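Local coordinates for protein erythrocyte binding antigen 140 (Plasmodium falciparum, PDB 4GF2) that probably binds a receptor on the host erythrocyte surface during invasion, through an extracellular region that carries two Duffy-binding-like (DBL) domains, at residues P37-Q42 with I180-E185; L43-F48 with D113-Y118; G359-Y364 with E443-E448. The protein carries 3 engineered substitutions. One frame throughout, in Å; residues are numbered along the deposited sequence. Where two conformers were deposited one is given.

Contact 1. Residues P37-Q42 with I180-E185; sequences PDRKIQ and IKEWNE
The NH2 nitrogen of Arg39 is gripped by two carboxylates: it gives a hydrogen bond of 2.9 Å to OE1 of Glu182 and forms a second salt bridge with Asp96. The pair lies inside the first Duffy-binding-like (DBL) domain, a mostly helical fold with many disulfides, where it ties the short helix 38-41 to the long helix 175-202. Arg39 meets Glu182 side-on. While NH2 serves OE1, NE reaches OE2 at 3.0 Å with an almost straight N-H...O angle of 175°, so each oxygen receives one nitrogen and the two groups are held against rotation. Both donors come to the carboxylate from its syn side. The match is not perfectly flat, since the guanidinium and carboxylate planes are turned 30° apart and NE stands somewhat out of the carboxylate plane.

Glu182 reaches across as a straight rod: CG is anti to the backbone N and the chain stays extended beyond it. Arg39 also starts anti but bends at chi3 (46°), which turns the NE edge of its guanidinium toward the glutamate. The remaining terminal nitrogen, NH1, is hydrogen-bonded to Ser93 OG, so helix 83-101 supplies both Ser93 and Asp96 and becomes the third partner of this buried charge cluster. The buried arginine charge would be expected to favour ionised Glu182 and Asp96. Pro37, the N-cap residue of helix 38-41, adds a looser van der Waals touch, its ring crossing the Glu182 side chain at about a right angle with CG 4.2 Å from Glu182 OE1.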
loop_
_atom_site.group_PDB
_atom_site.type_symbol
_atom_site.label_atom_id
_atom_site.label_comp_id
_atom_site.label_asym_id
_atom_site.label_seq_id
_atom_site.Cartn_x
_atom_site.Cartn_y
_atom_site.Cartn_z
ATOM N N PRO A 37 26.825 -13.805 0.343
ATOM C CA PRO A 37 27.193 -12.398 0.172
ATOM C C PRO A 37 27.917 -12.171 -1.150
ATOM O O PRO A 37 28.690 -13.023 -1.588
ATOM C CB PRO A 37 28.130 -12.139 1.354
ATOM C CG PRO A 37 28.739 -13.463 1.646
ATOM C CD PRO A 37 27.698 -14.496 1.310
ATOM N N ASP A 38 27.665 -11.035 -1.785
ATOM C CA ASP A 38 28.302 -10.732 -3.057
ATOM C C ASP A 38 29.824 -10.739 -2.891
ATOM O O ASP A 38 30.564 -11.051 -3.827
ATOM C CB ASP A 38 27.821 -9.379 -3.581
ATOM C CG ASP A 38 27.937 -9.264 -5.086
ATOM O OD1 ASP A 38 27.906 -10.311 -5.762
ATOM O OD2 ASP A 38 28.052 -8.128 -5.594
ATOM N N ARG A 39 30.289 -10.407 -1.692
ATOM C CA ARG A 39 31.719 -10.424 -1.419
ATOM C C ARG A 39 32.286 -11.814 -1.688
ATOM O O ARG A 39 33.379 -11.951 -2.235
ATOM C CB ARG A 39 32.009 -10.008 0.024
ATOM C CG ARG A 39 33.501 -10.028 0.371
ATOM C CD ARG A 39 33.740 -10.022 1.872
ATOM N NE ARG A 39 32.880 -10.982 2.555
ATOM C CZ ARG A 39 33.058 -12.299 2.547
ATOM N NH1 ARG A 39 34.073 -12.843 1.891
ATOM N NH2 ARG A 39 32.208 -13.076 3.201
ATOM N N LYS A 40 31.537 -12.844 -1.303
ATOM C CA LYS A 40 31.950 -14.225 -1.529
ATOM C C LYS A 40 31.839 -14.595 -3.008
ATOM O O LYS A 40 32.699 -15.281 -3.552
ATOM C CB LYS A 40 31.104 -15.182 -0.687
ATOM C CG LYS A 40 31.368 -16.658 -0.966
ATOM C CD LYS A 40 32.819 -17.020 -0.671
ATOM C CE LYS A 40 33.048 -18.528 -0.699
ATOM N NZ LYS A 40 32.873 -19.110 -2.058
ATOM N N ILE A 41 30.775 -14.140 -3.654
ATOM C CA ILE A 41 30.586 -14.395 -5.077
ATOM C C ILE A 41 31.778 -13.891 -5.889
ATOM O O ILE A 41 32.184 -14.526 -6.863
ATOM C CB ILE A 41 29.283 -13.749 -5.589
ATOM C CG1 ILE A 41 28.078 -14.503 -5.028
ATOM C CG2 ILE A 41 29.225 -13.756 -7.115
ATOM C CD1 ILE A 41 26.770 -13.804 -5.252
ATOM N N GLN A 42 32.349 -12.764 -5.473
ATOM C CA GLN A 42 33.433 -12.138 -6.226
ATOM C C GLN A 42 34.815 -12.417 -5.644
ATOM O O GLN A 42 35.803 -11.813 -6.066
ATOM C CB GLN A 42 33.213 -10.630 -6.312
ATOM C CG GLN A 42 31.992 -10.238 -7.125
ATOM C CD GLN A 42 32.068 -8.813 -7.629
ATOM O OE1 GLN A 42 31.957 -7.859 -6.857
ATOM N NE2 GLN A 42 32.268 -8.660 -8.929
ATOM N N ILE A 180 26.459 -15.001 9.319
ATOM C CA ILE A 180 25.412 -14.379 10.121
ATOM C C ILE A 180 25.923 -13.068 10.730
ATOM O O ILE A 180 25.250 -12.040 10.666
ATOM C CB ILE A 180 24.906 -15.334 11.221
ATOM C CG1 ILE A 180 23.989 -16.396 10.603
ATOM C CG2 ILE A 180 24.148 -14.570 12.294
ATOM C CD1 ILE A 180 23.424 -17.394 11.597
ATOM N N LYS A 181 27.122 -13.108 11.300
ATOM C CA LYS A 181 27.723 -11.926 11.905
ATOM C C LYS A 181 27.891 -10.810 10.881
ATOM O O LYS A 181 27.563 -9.652 11.149
ATOM C CB LYS A 181 29.087 -12.270 12.507
ATOM C CG LYS A 181 29.036 -12.924 13.881
ATOM C CD LYS A 181 30.264 -13.794 14.096
ATOM C CE LYS A 181 30.709 -13.811 15.536
ATOM N NZ LYS A 181 31.944 -14.629 15.689
ATOM N N GLU A 182 28.426 -11.161 9.715
ATOM C CA GLU A 182 28.653 -10.190 8.655
ATOM C C GLU A 182 27.319 -9.602 8.213
ATOM O O GLU A 182 27.167 -8.386 8.114
ATOM C CB GLU A 182 29.367 -10.835 7.458
ATOM C CG GLU A 182 29.647 -9.861 6.306
ATOM C CD GLU A 182 30.280 -10.522 5.093
ATOM O OE1 GLU A 182 30.387 -11.767 5.071
ATOM O OE2 GLU A 182 30.675 -9.792 4.156
ATOM N N TRP A 183 26.350 -10.477 7.963
ATOM C CA TRP A 183 25.030 -10.050 7.519
ATOM C C TRP A 183 24.396 -9.107 8.532
ATOM O O TRP A 183 23.814 -8.086 8.161
ATOM C CB TRP A 183 24.120 -11.259 7.299
ATOM C CG TRP A 183 22.770 -10.869 6.817
ATOM C CD1 TRP A 183 22.342 -10.829 5.525
ATOM C CD2 TRP A 183 21.667 -10.443 7.620
ATOM N NE1 TRP A 183 21.038 -10.410 5.472
ATOM C CE2 TRP A 183 20.599 -10.164 6.746
ATOM C CE3 TRP A 183 21.477 -10.269 8.993
ATOM C CZ2 TRP A 183 19.359 -9.722 7.199
ATOM C CZ3 TRP A 183 20.247 -9.832 9.443
ATOM C CH2 TRP A 183 19.204 -9.562 8.549
ATOM N N ASN A 184 24.507 -9.454 9.811
ATOM C CA ASN A 184 23.972 -8.618 10.877
ATOM C C ASN A 184 24.549 -7.209 10.816
ATOM O O ASN A 184 23.817 -6.227 10.947
ATOM C CB ASN A 184 24.265 -9.237 12.242
ATOM C CG ASN A 184 23.642 -8.453 13.385
ATOM O OD1 ASN A 184 22.581 -7.846 13.235
ATOM N ND2 ASN A 184 24.302 -8.462 14.535
ATOM N N GLU A 185 25.858 -7.111 10.610
ATOM C CA GLU A 185 26.518 -5.812 10.504
ATOM C C GLU A 185 26.079 -5.067 9.243
ATOM O O GLU A 185 25.778 -3.877 9.297
ATOM C CB GLU A 185 28.039 -5.975 10.523
ATOM C CG GLU A 185 28.593 -6.397 11.876
ATOM C CD GLU A 185 30.075 -6.742 11.829
ATOM O OE1 GLU A 185 30.539 -7.257 10.788
ATOM O OE2 GLU A 185 30.776 -6.498 12.834
#

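Contact 2. Residues L43-F48 with D113-Y118; sequences LCIANF and DRVKGY
Val115 fits its two methyl groups against two different side chains, Ile45 and Phe48, and so carries most of this apolar contact. CG2 takes the isoleucine: it lies 3.6 Å from Ile45 CD1 and 3.8 Å from Ile45 CG1. The other methyl, CG1, sits at the root of the phenylalanine, 3.8 Å from Phe48 CB and equally far from CD2, and the valine crosses that side chain at about a right angle. The valine's chi1 of 175° puts CG1 anti to the backbone N and CG2 beside it, which aims CG1 at Phe48 and CG2 at Ile45. Ile45 makes its touch with CG1 lying between its backbone N and carbonyl carbon (chi1 63°); the branch then runs out extended to CD1.

A second point of touch comes one helical turn after Val115, where the ring of Tyr118 presents its edge to a backbone oxygen: CE2 is 3.4 Å from Phe48 O, near the ring plane. The hydroxyl at the far end of that ring is hydrogen-bonded to Ser51 O, which holds the tyrosine along the chain just beyond Phe48.

In the next shell, the Phe48 ring packs edge-to-face with Phe63, while the disulfide Cys44-Cys14 ties the start of the segment to helix 4-14. Within the first Duffy-binding-like domain, residues 43-48 are thus set among four helices: 110-127 meets Ile45 and Phe48, 4-14 touches Ala46 and Asn47, 56-78 packs on Phe48 through Ile62 and Ser66, and 83-101 meets Leu43 through Ser93 and Phe97.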
loop_
_atom_site.group_PDB
_atom_site.type_symbol
_atom_site.label_atom_id
_atom_site.label_comp_id
_atom_site.label_asym_id
_atom_site.label_seq_id
_atom_site.Cartn_x
_atom_site.Cartn_y
_atom_site.Cartn_z
ATOM N N LEU A 43 34.884 -13.327 -4.678
ATOM C CA LEU A 43 36.160 -13.717 -4.094
ATOM C C LEU A 43 37.164 -14.000 -5.205
ATOM O O LEU A 43 36.838 -14.660 -6.189
ATOM C CB LEU A 43 35.983 -14.955 -3.217
ATOM C CG LEU A 43 37.183 -15.321 -2.338
ATOM C CD1 LEU A 43 37.363 -14.315 -1.200
ATOM C CD2 LEU A 43 37.043 -16.740 -1.791
ATOM N N CYS A 44 38.382 -13.494 -5.048
ATOM C CA CYS A 44 39.387 -13.590 -6.103
ATOM C C CYS A 44 39.958 -15.001 -6.212
ATOM O O CYS A 44 40.800 -15.398 -5.414
ATOM C CB CYS A 44 40.515 -12.594 -5.847
ATOM S SG CYS A 44 41.798 -12.625 -7.109
ATOM N N ILE A 45 39.501 -15.748 -7.212
ATOM C CA ILE A 45 39.926 -17.133 -7.389
ATOM C C ILE A 45 40.296 -17.484 -8.833
ATOM O O ILE A 45 40.830 -18.558 -9.096
ATOM C CB ILE A 45 38.818 -18.092 -6.925
ATOM C CG1 ILE A 45 37.573 -17.915 -7.797
ATOM C CG2 ILE A 45 38.490 -17.833 -5.468
ATOM C CD1 ILE A 45 36.423 -18.811 -7.409
ATOM N N ALA A 46 40.018 -16.574 -9.761
ATOM C CA ALA A 46 40.260 -16.820 -11.178
ATOM C C ALA A 46 41.677 -17.317 -11.443
ATOM O O ALA A 46 41.892 -18.171 -12.302
ATOM C CB ALA A 46 39.997 -15.554 -11.980
ATOM N N ASN A 47 42.646 -16.783 -10.707
ATOM C CA ASN A 47 44.046 -17.108 -10.960
ATOM C C ASN A 47 44.339 -18.598 -10.861
ATOM O O ASN A 47 45.223 -19.105 -11.549
ATOM C CB ASN A 47 44.960 -16.318 -10.027
ATOM C CG ASN A 47 44.903 -14.832 -10.295
ATOM O OD1 ASN A 47 45.417 -14.356 -11.309
ATOM N ND2 ASN A 47 44.271 -14.088 -9.394
ATOM N N PHE A 48 43.593 -19.296 -10.013
ATOM C CA PHE A 48 43.729 -20.744 -9.903
ATOM C C PHE A 48 43.491 -21.425 -11.253
ATOM O O PHE A 48 44.115 -22.438 -11.563
ATOM C CB PHE A 48 42.748 -21.300 -8.871
ATOM C CG PHE A 48 43.153 -21.047 -7.451
ATOM C CD1 PHE A 48 44.288 -21.645 -6.924
ATOM C CD2 PHE A 48 42.395 -20.224 -6.634
ATOM C CE1 PHE A 48 44.665 -21.421 -5.614
ATOM C CE2 PHE A 48 42.767 -19.996 -5.323
ATOM C CZ PHE A 48 43.903 -20.597 -4.811
ATOM N N ASP A 113 32.544 -23.454 -7.955
ATOM C CA ASP A 113 32.639 -24.903 -8.047
ATOM C C ASP A 113 33.678 -25.320 -9.082
ATOM O O ASP A 113 34.309 -26.367 -8.955
ATOM C CB ASP A 113 31.271 -25.512 -8.349
ATOM C CG ASP A 113 30.332 -25.424 -7.163
ATOM O OD1 ASP A 113 30.818 -25.129 -6.049
ATOM O OD2 ASP A 113 29.117 -25.655 -7.337
ATOM N N ARG A 114 33.869 -24.481 -10.092
ATOM C CA ARG A 114 34.873 -24.730 -11.114
ATOM C C ARG A 114 36.264 -24.805 -10.469
ATOM O O ARG A 114 37.029 -25.731 -10.727
ATOM C CB ARG A 114 34.814 -23.620 -12.163
ATOM C CG ARG A 114 35.336 -23.999 -13.534
ATOM C CD ARG A 114 34.915 -22.962 -14.573
ATOM N NE ARG A 114 33.581 -23.228 -15.120
ATOM C CZ ARG A 114 32.667 -22.297 -15.397
ATOM N NH1 ARG A 114 32.907 -21.009 -15.179
ATOM N NH2 ARG A 114 31.493 -22.659 -15.894
ATOM N N VAL A 115 36.578 -23.832 -9.617
ATOM C CA VAL A 115 37.874 -23.791 -8.942
ATOM C C VAL A 115 37.973 -24.858 -7.855
ATOM O O VAL A 115 39.000 -25.526 -7.721
ATOM C CB VAL A 115 38.131 -22.416 -8.298
ATOM C CG1 VAL A 115 39.428 -22.436 -7.503
ATOM C CG2 VAL A 115 38.178 -21.336 -9.360
ATOM N N LYS A 116 36.909 -25.003 -7.074
ATOM C CA LYS A 116 36.854 -26.021 -6.032
ATOM C C LYS A 116 37.145 -27.413 -6.605
ATOM O O LYS A 116 38.014 -28.131 -6.108
ATOM C CB LYS A 116 35.479 -26.006 -5.361
ATOM C CG LYS A 116 35.238 -27.165 -4.409
ATOM C CD LYS A 116 33.763 -27.535 -4.350
ATOM C CE LYS A 116 33.558 -28.902 -3.714
ATOM N NZ LYS A 116 32.123 -29.292 -3.675
ATOM N N GLY A 117 36.411 -27.791 -7.648
ATOM C CA GLY A 117 36.597 -29.084 -8.285
ATOM C C GLY A 117 37.996 -29.263 -8.845
ATOM O O GLY A 117 38.571 -30.352 -8.784
ATOM N N TYR A 118 38.544 -28.190 -9.400
ATOM C CA TYR A 118 39.891 -28.216 -9.953
ATOM C C TYR A 118 40.929 -28.405 -8.848
ATOM O O TYR A 118 41.842 -29.222 -8.975
ATOM C CB TYR A 118 40.162 -26.917 -10.712
ATOM C CG TYR A 118 41.474 -26.895 -11.459
ATOM C CD1 TYR A 118 41.835 -27.937 -12.305
ATOM C CD2 TYR A 118 42.345 -25.821 -11.336
ATOM C CE1 TYR A 118 43.033 -27.915 -12.997
ATOM C CE2 TYR A 118 43.545 -25.791 -12.022
ATOM C CZ TYR A 118 43.884 -26.839 -12.850
ATOM O OH TYR A 118 45.075 -26.807 -13.535
#

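Contact 3. Residues G359-Y364 with E443-E448; sequences GHEEDY and EKWWDE
Tyr364 turns the edge of its ring onto the face of the six-membered ring of Trp445, and this T-shaped pair is the tight part of the contact. The centroids are 5.3 Å apart and the planes stand at 82°, close to perpendicular. Along the tyrosine edge, CD1 makes the nearest approach, 3.6 Å to Trp445 CH2, with CE1 close behind at 3.7 Å from the same atom. Thus the CD1-CE1 side of the phenol meets the outer end of the indole, while its hydroxyl points past the tryptophan to a hydrogen bond with Met420 O. Both aromatic side chains leave their backbones with CG anti to N (chi1 -173° for Tyr364), which extends each ring from its own helix toward the other. Within the two segments the nearest CA atoms, those of Glu361 and Trp445, are 10.0 Å apart, so side chains make the contact.

The fold here is the second Duffy-binding-like domain, in which the start of helix 361-382 faces the middle of helix 435-457. Two further helices close round the aromatic pair, 388-407 through Ile406 and 415-427 through Leu424, both touching Tyr364 and Trp445.

On the solvent side the packing is looser. Glu361, an exposed residue, lays its extended chain past the five-membered part of the indole, running in the opposite direction to the tryptophan side chain. Its CG lies in the indole plane at the ring edge, 3.6 Å from Trp445 NE1. Glu361 OE2 comes to 3.5 Å from Trp445 NE1, a proximity not to be counted as a hydrogen bond: it lies obliquely to the indole, with the carboxylate plane turned 75° from the ring. Farther out, the like-charged carboxylate of Glu448 stays 5.4 Å from it, measured from Glu361 OE2 to Glu448 OE1.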
loop_
_atom_site.group_PDB
_atom_site.type_symbol
_atom_site.label_atom_id
_atom_site.label_comp_id
_atom_site.label_asym_id
_atom_site.label_seq_id
_atom_site.Cartn_x
_atom_site.Cartn_y
_atom_site.Cartn_z
ATOM N N GLY A 359 0.455 5.575 -9.815
ATOM C CA GLY A 359 -0.114 4.260 -10.049
ATOM C C GLY A 359 0.255 3.190 -9.034
ATOM O O GLY A 359 0.388 2.020 -9.393
ATOM N N HIS A 360 0.420 3.577 -7.772
ATOM C CA HIS A 360 0.698 2.615 -6.714
ATOM C C HIS A 360 -0.614 2.175 -6.073
ATOM O O HIS A 360 -1.383 3.002 -5.583
ATOM C CB HIS A 360 1.630 3.221 -5.662
ATOM C CG HIS A 360 2.981 3.596 -6.191
ATOM N ND1 HIS A 360 3.892 2.661 -6.634
ATOM C CD2 HIS A 360 3.578 4.802 -6.341
ATOM C CE1 HIS A 360 4.989 3.275 -7.040
ATOM N NE2 HIS A 360 4.825 4.575 -6.871
ATOM N N GLU A 361 -0.869 0.871 -6.080
ATOM C CA GLU A 361 -2.128 0.346 -5.565
ATOM C C GLU A 361 -2.358 0.698 -4.100
ATOM O O GLU A 361 -3.467 1.065 -3.718
ATOM C CB GLU A 361 -2.216 -1.172 -5.741
ATOM C CG GLU A 361 -3.643 -1.689 -5.565
ATOM C CD GLU A 361 -3.743 -3.200 -5.519
ATOM O OE1 GLU A 361 -3.080 -3.874 -6.337
ATOM O OE2 GLU A 361 -4.495 -3.714 -4.665
ATOM N N GLU A 362 -1.319 0.578 -3.281
ATOM C CA GLU A 362 -1.455 0.828 -1.850
ATOM C C GLU A 362 -1.792 2.286 -1.574
ATOM O O GLU A 362 -2.596 2.584 -0.694
ATOM C CB GLU A 362 -0.186 0.423 -1.097
ATOM C CG GLU A 362 0.036 -1.081 -1.033
ATOM C CD GLU A 362 -1.168 -1.830 -0.479
ATOM O OE1 GLU A 362 -1.792 -1.339 0.487
ATOM O OE2 GLU A 362 -1.495 -2.910 -1.016
ATOM N N ASP A 363 -1.184 3.194 -2.328
ATOM C CA ASP A 363 -1.511 4.608 -2.204
ATOM C C ASP A 363 -2.948 4.827 -2.641
ATOM O O ASP A 363 -3.694 5.580 -2.018
ATOM C CB ASP A 363 -0.574 5.463 -3.056
ATOM C CG ASP A 363 0.830 5.530 -2.493
ATOM O OD1 ASP A 363 1.010 5.199 -1.303
ATOM O OD2 ASP A 363 1.755 5.923 -3.236
ATOM N N TYR A 364 -3.341 4.158 -3.717
ATOM C CA TYR A 364 -4.676 4.343 -4.255
ATOM C C TYR A 364 -5.718 3.837 -3.263
ATOM O O TYR A 364 -6.718 4.505 -3.007
ATOM C CB TYR A 364 -4.824 3.628 -5.596
ATOM C CG TYR A 364 -6.130 3.938 -6.273
ATOM C CD1 TYR A 364 -7.258 3.181 -6.013
ATOM C CD2 TYR A 364 -6.243 5.007 -7.154
ATOM C CE1 TYR A 364 -8.460 3.466 -6.619
ATOM C CE2 TYR A 364 -7.446 5.301 -7.766
ATOM C CZ TYR A 364 -8.552 4.523 -7.494
ATOM O OH TYR A 364 -9.761 4.799 -8.091
ATOM N N GLU A 443 -13.611 -3.293 -12.186
ATOM C CA GLU A 443 -14.735 -4.015 -11.604
ATOM C C GLU A 443 -14.251 -5.076 -10.619
ATOM O O GLU A 443 -14.801 -5.215 -9.527
ATOM C CB GLU A 443 -15.598 -4.644 -12.701
ATOM C CG GLU A 443 -16.423 -3.627 -13.483
ATOM C CD GLU A 443 -17.310 -4.269 -14.535
ATOM O OE1 GLU A 443 -17.183 -5.489 -14.763
ATOM O OE2 GLU A 443 -18.138 -3.549 -15.132
ATOM N N LYS A 444 -13.213 -5.815 -11.001
ATOM C CA LYS A 444 -12.639 -6.825 -10.119
ATOM C C LYS A 444 -11.972 -6.173 -8.914
ATOM O O LYS A 444 -12.026 -6.699 -7.802
ATOM C CB LYS A 444 -11.626 -7.688 -10.873
ATOM C CG LYS A 444 -12.251 -8.637 -11.880
ATOM C CD LYS A 444 -11.188 -9.437 -12.615
ATOM C CE LYS A 444 -11.803 -10.446 -13.572
ATOM N NZ LYS A 444 -10.760 -11.212 -14.304
ATOM N N TRP A 445 -11.346 -5.023 -9.135
ATOM C CA TRP A 445 -10.650 -4.330 -8.064
ATOM C C TRP A 445 -11.639 -3.869 -7.000
ATOM O O TRP A 445 -11.372 -3.980 -5.804
ATOM C CB TRP A 445 -9.879 -3.133 -8.615
ATOM C CG TRP A 445 -8.934 -2.544 -7.625
ATOM C CD1 TRP A 445 -7.627 -2.877 -7.447
ATOM C CD2 TRP A 445 -9.223 -1.521 -6.667
ATOM N NE1 TRP A 445 -7.079 -2.122 -6.439
ATOM C CE2 TRP A 445 -8.040 -1.281 -5.943
ATOM C CE3 TRP A 445 -10.368 -0.785 -6.349
ATOM C CZ2 TRP A 445 -7.966 -0.338 -4.920
ATOM C CZ3 TRP A 445 -10.294 0.153 -5.335
ATOM C CH2 TRP A 445 -9.101 0.368 -4.633
ATOM N N TRP A 446 -12.782 -3.352 -7.437
ATOM C CA TRP A 446 -13.812 -2.918 -6.505
ATOM C C TRP A 446 -14.335 -4.097 -5.678
ATOM O O TRP A 446 -14.534 -3.973 -4.472
ATOM C CB TRP A 446 -14.972 -2.242 -7.234
ATOM C CG TRP A 446 -16.127 -1.971 -6.322
ATOM C CD1 TRP A 446 -17.307 -2.650 -6.273
ATOM C CD2 TRP A 446 -16.201 -0.966 -5.304
ATOM N NE1 TRP A 446 -18.117 -2.123 -5.296
ATOM C CE2 TRP A 446 -17.458 -1.088 -4.684
ATOM C CE3 TRP A 446 -15.324 0.028 -4.857
ATOM C CZ2 TRP A 446 -17.864 -0.258 -3.644
ATOM C CZ3 TRP A 446 -15.729 0.855 -3.824
ATOM C CH2 TRP A 446 -16.987 0.709 -3.231
ATOM N N ASP A 447 -14.552 -5.238 -6.324
ATOM C CA ASP A 447 -15.035 -6.425 -5.621
ATOM C C ASP A 447 -14.058 -6.855 -4.530
ATOM O O ASP A 447 -14.469 -7.309 -3.464
ATOM C CB ASP A 447 -15.275 -7.581 -6.595
ATOM C CG ASP A 447 -16.549 -7.408 -7.406
ATOM O OD1 ASP A 447 -17.415 -6.602 -7.002
ATOM O OD2 ASP A 447 -16.690 -8.088 -8.445
ATOM N N GLU A 448 -12.768 -6.699 -4.799
ATOM C CA GLU A 448 -11.738 -7.073 -3.838
ATOM C C GLU A 448 -11.619 -6.071 -2.687
ATOM O O GLU A 448 -11.063 -6.395 -1.642
ATOM C CB GLU A 448 -10.386 -7.203 -4.542
ATOM C CG GLU A 448 -10.335 -8.299 -5.598
ATOM C CD GLU A 448 -9.121 -8.181 -6.506
ATOM O OE1 GLU A 448 -8.279 -7.291 -6.264
ATOM O OE2 GLU A 448 -9.012 -8.974 -7.464
#

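How the contacts relate
Contacts 1 and 2 belong to the first Duffy-binding-like domain and contact 3 to the second. The first two adjoin in sequence, since Gln42 ends one segment and Leu43 begins the other; contact 2 is nested within the loop that contact 1 closes, their centres about 19 Å apart. Contact 3 follows in series, its centre about 38 Å from that of contact 1 and about 50 Å from that of contact 2. Chemistry does not simply follow depth: contact 1 is buried yet ionic, contact 2 is partly buried and mainly apolar, valine methyls against isoleucine and phenylalanine, and contact 3 pairs a buried aromatic couple with an exposed glutamate at its edge. Helix 83-101 borders both contacts 1 and 2.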